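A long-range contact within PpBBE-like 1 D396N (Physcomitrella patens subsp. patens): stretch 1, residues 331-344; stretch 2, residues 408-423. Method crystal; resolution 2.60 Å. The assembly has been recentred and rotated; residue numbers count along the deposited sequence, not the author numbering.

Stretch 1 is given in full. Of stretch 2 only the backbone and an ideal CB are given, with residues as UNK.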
# COMPACT_ATOMS: atom_id res chain seq x y z
N PHE A 331 -13.34 -9.63 1.29
CA PHE A 331 -12.95 -9.28 2.65
C PHE A 331 -13.36 -7.85 2.97
O PHE A 331 -13.61 -7.04 2.09
CB PHE A 331 -11.43 -9.45 2.85
CG PHE A 331 -10.57 -8.57 1.96
CD1 PHE A 331 -10.16 -9.01 0.71
CD2 PHE A 331 -10.13 -7.33 2.40
CE1 PHE A 331 -9.36 -8.20 -0.11
CE2 PHE A 331 -9.31 -6.51 1.59
CZ PHE A 331 -8.94 -6.95 0.34
N LYS A 332 -13.41 -7.58 4.27
CA LYS A 332 -13.41 -6.23 4.81
C LYS A 332 -12.13 -6.03 5.60
O LYS A 332 -11.75 -6.90 6.40
CB LYS A 332 -14.64 -5.98 5.68
CG LYS A 332 -14.63 -4.66 6.43
CD LYS A 332 -14.73 -3.48 5.50
CE LYS A 332 -14.64 -2.19 6.29
NZ LYS A 332 -14.54 -1.02 5.40
N ALA A 333 -11.44 -4.92 5.36
CA ALA A 333 -10.20 -4.59 6.06
C ALA A 333 -10.33 -3.25 6.79
O ALA A 333 -11.01 -2.33 6.32
CB ALA A 333 -9.02 -4.55 5.08
N LYS A 334 -9.69 -3.16 7.95
CA LYS A 334 -9.58 -1.91 8.70
C LYS A 334 -8.14 -1.78 9.20
O LYS A 334 -7.38 -2.75 9.19
CB LYS A 334 -10.57 -1.86 9.87
CG LYS A 334 -12.01 -2.17 9.46
CD LYS A 334 -13.00 -2.14 10.61
CE LYS A 334 -13.20 -0.75 11.18
NZ LYS A 334 -13.87 0.18 10.22
N SER A 335 -7.75 -0.58 9.62
CA SER A 335 -6.41 -0.40 10.17
C SER A 335 -6.44 0.64 11.29
O SER A 335 -7.43 1.37 11.48
CB SER A 335 -5.39 -0.01 9.09
OG SER A 335 -5.47 1.37 8.77
N ILE A 336 -5.33 0.72 12.03
CA ILE A 336 -5.19 1.68 13.12
C ILE A 336 -3.71 1.84 13.42
O ILE A 336 -2.90 0.98 13.09
CB ILE A 336 -5.97 1.22 14.37
CG1 ILE A 336 -6.53 2.42 15.14
CG2 ILE A 336 -5.12 0.32 15.25
CD1 ILE A 336 -7.50 2.03 16.21
N TYR A 337 -3.35 2.96 14.05
CA TYR A 337 -1.97 3.21 14.49
C TYR A 337 -1.89 3.19 16.01
O TYR A 337 -2.79 3.68 16.71
CB TYR A 337 -1.44 4.54 13.96
CG TYR A 337 -0.91 4.47 12.55
CD1 TYR A 337 0.35 3.88 12.27
CD2 TYR A 337 -1.65 4.97 11.48
CE1 TYR A 337 0.84 3.81 10.96
CE2 TYR A 337 -1.18 4.90 10.17
CZ TYR A 337 0.06 4.32 9.91
OH TYR A 337 0.50 4.27 8.61
N VAL A 338 -0.80 2.62 16.53
CA VAL A 338 -0.52 2.54 17.96
C VAL A 338 0.78 3.28 18.22
O VAL A 338 1.77 3.09 17.50
CB VAL A 338 -0.41 1.08 18.44
CG1 VAL A 338 -0.17 1.04 19.93
CG2 VAL A 338 -1.66 0.29 18.06
N ASN A 339 0.78 4.13 19.24
CA ASN A 339 1.95 4.92 19.61
C ASN A 339 2.77 4.19 20.67
O ASN A 339 2.26 3.32 21.39
CB ASN A 339 1.54 6.29 20.13
CG ASN A 339 1.00 7.19 19.06
OD1 ASN A 339 1.23 6.98 17.87
ND2 ASN A 339 0.28 8.22 19.47
N GLY A 340 4.05 4.55 20.75
CA GLY A 340 4.90 4.05 21.82
C GLY A 340 4.28 4.37 23.18
O GLY A 340 3.68 5.43 23.35
N PRO A 341 4.43 3.47 24.15
CA PRO A 341 5.16 2.20 24.08
C PRO A 341 4.29 1.05 23.64
O PRO A 341 4.70 -0.10 23.79
CB PRO A 341 5.63 2.00 25.51
CG PRO A 341 4.50 2.57 26.33
CD PRO A 341 3.91 3.71 25.51
N GLY A 342 3.10 1.34 23.14
CA GLY A 342 2.23 0.30 22.62
C GLY A 342 0.96 0.12 23.42
O GLY A 342 0.55 1.00 24.20
N LEU A 343 0.30 -1.01 23.22
CA LEU A 343 -0.88 -1.31 24.00
C LEU A 343 -0.47 -1.66 25.43
O LEU A 343 0.51 -2.37 25.66
CB LEU A 343 -1.66 -2.46 23.37
CG LEU A 343 -2.16 -2.25 21.93
CD1 LEU A 343 -2.78 -3.51 21.38
CD2 LEU A 343 -3.14 -1.09 21.87
N SER A 344 -1.23 -1.14 26.39
CA SER A 344 -1.16 -1.60 27.76
C SER A 344 -1.37 -3.11 27.81
O SER A 344 -1.80 -3.71 26.82
CB SER A 344 -2.23 -0.91 28.62
OG SER A 344 -3.55 -1.27 28.21
N UNK A 408 -18.84 -11.26 9.36
CA UNK A 408 -17.41 -10.97 9.24
C UNK A 408 -17.15 -9.47 9.29
O UNK A 408 -16.13 -9.03 9.85
CB UNK A 408 -16.85 -11.56 7.94
N UNK A 409 -18.04 -8.68 8.69
CA UNK A 409 -17.89 -7.22 8.72
C UNK A 409 -18.11 -6.69 10.12
O UNK A 409 -17.40 -5.78 10.57
CB UNK A 409 -18.87 -6.55 7.75
N UNK A 410 -19.11 -7.23 10.83
CA UNK A 410 -19.34 -6.82 12.21
C UNK A 410 -18.20 -7.26 13.11
O UNK A 410 -17.80 -6.52 14.02
CB UNK A 410 -20.66 -7.39 12.72
N UNK A 411 -17.66 -8.46 12.87
CA UNK A 411 -16.55 -8.96 13.67
C UNK A 411 -15.35 -8.04 13.59
O UNK A 411 -14.80 -7.63 14.62
CB UNK A 411 -16.16 -10.37 13.22
N UNK A 412 -14.94 -7.65 12.38
CA UNK A 412 -13.73 -6.85 12.26
C UNK A 412 -13.96 -5.41 12.69
O UNK A 412 -13.01 -4.71 13.07
CB UNK A 412 -13.21 -6.89 10.82
N UNK A 413 -15.21 -4.95 12.68
CA UNK A 413 -15.51 -3.60 13.15
C UNK A 413 -15.59 -3.55 14.68
O UNK A 413 -15.13 -2.57 15.29
CB UNK A 413 -16.82 -3.11 12.54
N UNK A 414 -16.16 -4.58 15.30
CA UNK A 414 -16.05 -4.72 16.75
C UNK A 414 -14.59 -4.71 17.18
O UNK A 414 -14.21 -4.02 18.14
CB UNK A 414 -16.73 -6.01 17.22
N UNK A 415 -13.75 -5.49 16.48
CA UNK A 415 -12.34 -5.57 16.82
C UNK A 415 -11.68 -4.20 16.76
O UNK A 415 -10.95 -3.81 17.68
CB UNK A 415 -11.62 -6.54 15.88
N UNK A 416 -11.93 -3.46 15.68
CA UNK A 416 -11.36 -2.12 15.56
C UNK A 416 -11.77 -1.24 16.73
O UNK A 416 -10.97 -0.45 17.23
CB UNK A 416 -11.79 -1.47 14.24
N UNK A 417 -13.02 -1.37 17.18
CA UNK A 417 -13.49 -0.51 18.27
C UNK A 417 -12.87 -0.91 19.60
O UNK A 417 -12.64 -0.04 20.45
CB UNK A 417 -15.02 -0.56 18.37
N UNK A 418 -12.59 -2.20 19.81
CA UNK A 418 -11.89 -2.63 21.01
C UNK A 418 -10.48 -2.04 21.04
O UNK A 418 -10.08 -1.40 22.02
CB UNK A 418 -11.83 -4.16 21.08
N UNK A 419 -9.72 -2.23 19.96
CA UNK A 419 -8.36 -1.70 19.95
C UNK A 419 -8.37 -0.18 20.09
O UNK A 419 -7.49 0.40 20.74
CB UNK A 419 -7.64 -2.11 18.67
N UNK A 420 -9.37 0.48 19.49
CA UNK A 420 -9.43 1.95 19.48
C UNK A 420 -9.33 2.53 20.89
O UNK A 420 -8.71 3.59 21.09
CB UNK A 420 -10.73 2.42 18.82
N UNK A 421 -9.93 1.85 21.87
CA UNK A 421 -9.86 2.28 23.27
C UNK A 421 -8.41 2.41 23.75
O UNK A 421 -8.13 3.25 24.62
CB UNK A 421 -10.62 1.29 24.16
N UNK A 422 -7.49 1.61 23.21
CA UNK A 422 -6.13 1.58 23.72
C UNK A 422 -5.11 2.20 22.76
O UNK A 422 -3.92 2.20 23.08
CB UNK A 422 -5.73 0.13 24.03
N UNK A 423 -5.54 2.73 21.63
CA UNK A 423 -4.62 3.18 20.59
C UNK A 423 -4.99 4.60 20.18
O UNK A 423 -5.61 5.35 20.93
CB UNK A 423 -4.65 2.24 19.38

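Stretch 2 is mostly a helix, running nearly parallel (9°) to the strand of stretch 1, with 8.5 Å between the axes. In the strand, Lys332, Lys334 and Ile336 point toward it.

Position 408 points toward stretch 1, but nothing lies within 5.5 Å of its CB. Many side chains would fit; it is Gln408.

Position 409 points sideways, its CB 4.7 Å from Lys332 CB. A small or medium side chain suits. It is Thr409, at the edge of the contact beside Lys332.

Positions 410 and 411 are out of reach, so stretch 1 sets no limit. They are Ser410 and Tyr411.

Position 412 points toward the strand, near the aliphatic parts of Lys332 and Lys334. Its CB is 4.8 Å from Lys334 CD. Leucine, isoleucine, valine or methionine would suit. It is Ile412; its CG2 packs 3.8 Å from Lys332 CG.

Position 413 points sideways, its CB 4.4 Å from Lys334 CD. A small side chain, polar or not, would do. It is Thr413. Its OG1 sits 3.7 Å from Lys334 CD and donates a hydrogen bond to Thr409 O, one helical turn back (3.0 Å).

Positions 414 and 417 point away, 415 and 421 sideways, and 418 is out of reach; none makes contact. They are Arg414, Lys417, Tyr415, Thr421 and Val418.

Position 416 points toward stretch 1, its CB a tight 3.4 Å from Lys334 CE. Lys334, Ile336 CD1 and Ser335 O favour a flat ring, ideally one with a donor; a long polar chain is another option. It is Trp416. Its NE1 donates a hydrogen bond to Ser335 O (2.7 Å), which lies at the ring edge. Lys334 NZ stands over the face of the five-membered ring, 4.9 Å from its centroid, a cation-pi contact. Ile336 CD1 makes an off-centre CH-pi contact with the same ring.

Position 419 points toward stretch 1; its CB is 4.8 Å from Ile336 CD1. An aliphatic residue suits. It is Val419, with CG1 4.0 Å from Ile336 CG2.

Position 420 points sideways, its CB 4.2 Å from Ile336 CD1. Long chains can pass. It is Arg420, whose CD lies 4.1 Å from Ile336 CD1.

Position 422 points toward stretch 1; its CB is 3.6 Å from Leu343 CD2. Apolar or aromatic residues suit. It is Tyr422, with CD1 3.6 Å from Ser344 OG. A water bridges its backbone O to Ser344 N.

Position 423 points toward stretch 1 and is crowded: its CB is 3.6 Å from Tyr337 O. A small residue fits best. It is Ala423, whose CB packs on Val338 CG2 (3.8 Å) and Ile336 CD1 (4.3 Å).

Stretch 2, residues 408-423: QTSYITRYWKVVRTYA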
# COMPACT_ATOMS: atom_id res chain seq x y z
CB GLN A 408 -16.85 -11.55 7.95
CG GLN A 408 -16.73 -13.04 7.95
CD GLN A 408 -15.79 -13.54 9.02
OE1 GLN A 408 -16.17 -13.67 10.18
NE2 GLN A 408 -14.54 -13.83 8.63
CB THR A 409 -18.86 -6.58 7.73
OG1 THR A 409 -18.54 -7.01 6.40
CG2 THR A 409 -18.77 -5.08 7.77
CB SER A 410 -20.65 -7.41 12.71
OG SER A 410 -21.72 -6.60 12.26
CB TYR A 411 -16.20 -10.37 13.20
CG TYR A 411 -14.86 -10.88 13.64
CD1 TYR A 411 -14.60 -11.17 14.97
CD2 TYR A 411 -13.85 -11.10 12.70
CE1 TYR A 411 -13.37 -11.65 15.36
CE2 TYR A 411 -12.62 -11.59 13.08
CZ TYR A 411 -12.38 -11.85 14.42
OH TYR A 411 -11.16 -12.33 14.80
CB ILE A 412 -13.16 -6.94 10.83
CG1 ILE A 412 -11.66 -6.66 10.85
CG2 ILE A 412 -13.87 -5.99 9.89
CD1 ILE A 412 -10.82 -7.84 11.34
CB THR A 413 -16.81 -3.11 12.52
OG1 THR A 413 -16.60 -2.99 11.11
CG2 THR A 413 -17.21 -1.76 13.09
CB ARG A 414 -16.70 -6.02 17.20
CG ARG A 414 -18.20 -6.02 17.27
CD ARG A 414 -18.65 -7.35 17.84
NE ARG A 414 -18.61 -8.45 16.87
CZ ARG A 414 -19.69 -8.95 16.27
NH1 ARG A 414 -20.91 -8.44 16.56
NH2 ARG A 414 -19.57 -9.96 15.39
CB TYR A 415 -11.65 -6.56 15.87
CG TYR A 415 -10.14 -6.68 16.05
CD1 TYR A 415 -9.26 -5.74 15.49
CD2 TYR A 415 -9.59 -7.73 16.76
CE1 TYR A 415 -7.89 -5.85 15.66
CE2 TYR A 415 -8.22 -7.85 16.93
CZ TYR A 415 -7.38 -6.92 16.37
OH TYR A 415 -6.02 -7.05 16.54
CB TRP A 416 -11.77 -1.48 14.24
CG TRP A 416 -11.05 -0.18 13.96
CD1 TRP A 416 -9.93 -0.02 13.19
CD2 TRP A 416 -11.39 1.13 14.45
NE1 TRP A 416 -9.55 1.30 13.18
CE2 TRP A 416 -10.43 2.03 13.94
CE3 TRP A 416 -12.41 1.62 15.27
CZ2 TRP A 416 -10.46 3.40 14.22
CZ3 TRP A 416 -12.44 2.98 15.55
CH2 TRP A 416 -11.46 3.85 15.03
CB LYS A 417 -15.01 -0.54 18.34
CG LYS A 417 -15.68 0.23 17.21
CD LYS A 417 -17.18 0.21 17.33
CE LYS A 417 -17.84 0.79 16.10
NZ LYS A 417 -19.33 0.78 16.21
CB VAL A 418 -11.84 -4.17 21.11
CG1 VAL A 418 -10.94 -4.61 22.25
CG2 VAL A 418 -13.24 -4.74 21.28
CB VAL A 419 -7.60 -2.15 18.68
CG1 VAL A 419 -6.21 -1.48 18.62
CG2 VAL A 419 -7.50 -3.67 18.63
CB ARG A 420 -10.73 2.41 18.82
CG ARG A 420 -11.01 3.91 18.97
CD ARG A 420 -9.98 4.67 18.18
NE ARG A 420 -10.16 6.11 18.23
CZ ARG A 420 -9.48 6.92 19.03
NH1 ARG A 420 -8.59 6.44 19.89
NH2 ARG A 420 -9.69 8.23 18.98
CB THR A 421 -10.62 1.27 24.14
OG1 THR A 421 -12.02 1.37 23.87
CG2 THR A 421 -10.37 1.51 25.62
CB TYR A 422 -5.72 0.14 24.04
CG TYR A 422 -6.67 -0.57 24.98
CD1 TYR A 422 -6.55 -0.44 26.36
CD2 TYR A 422 -7.71 -1.35 24.48
CE1 TYR A 422 -7.44 -1.08 27.21
CE2 TYR A 422 -8.59 -2.00 25.32
CZ TYR A 422 -8.45 -1.86 26.69
OH TYR A 422 -9.33 -2.50 27.52
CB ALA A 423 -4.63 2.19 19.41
O HOH W 1 -2.69 1.27 25.69
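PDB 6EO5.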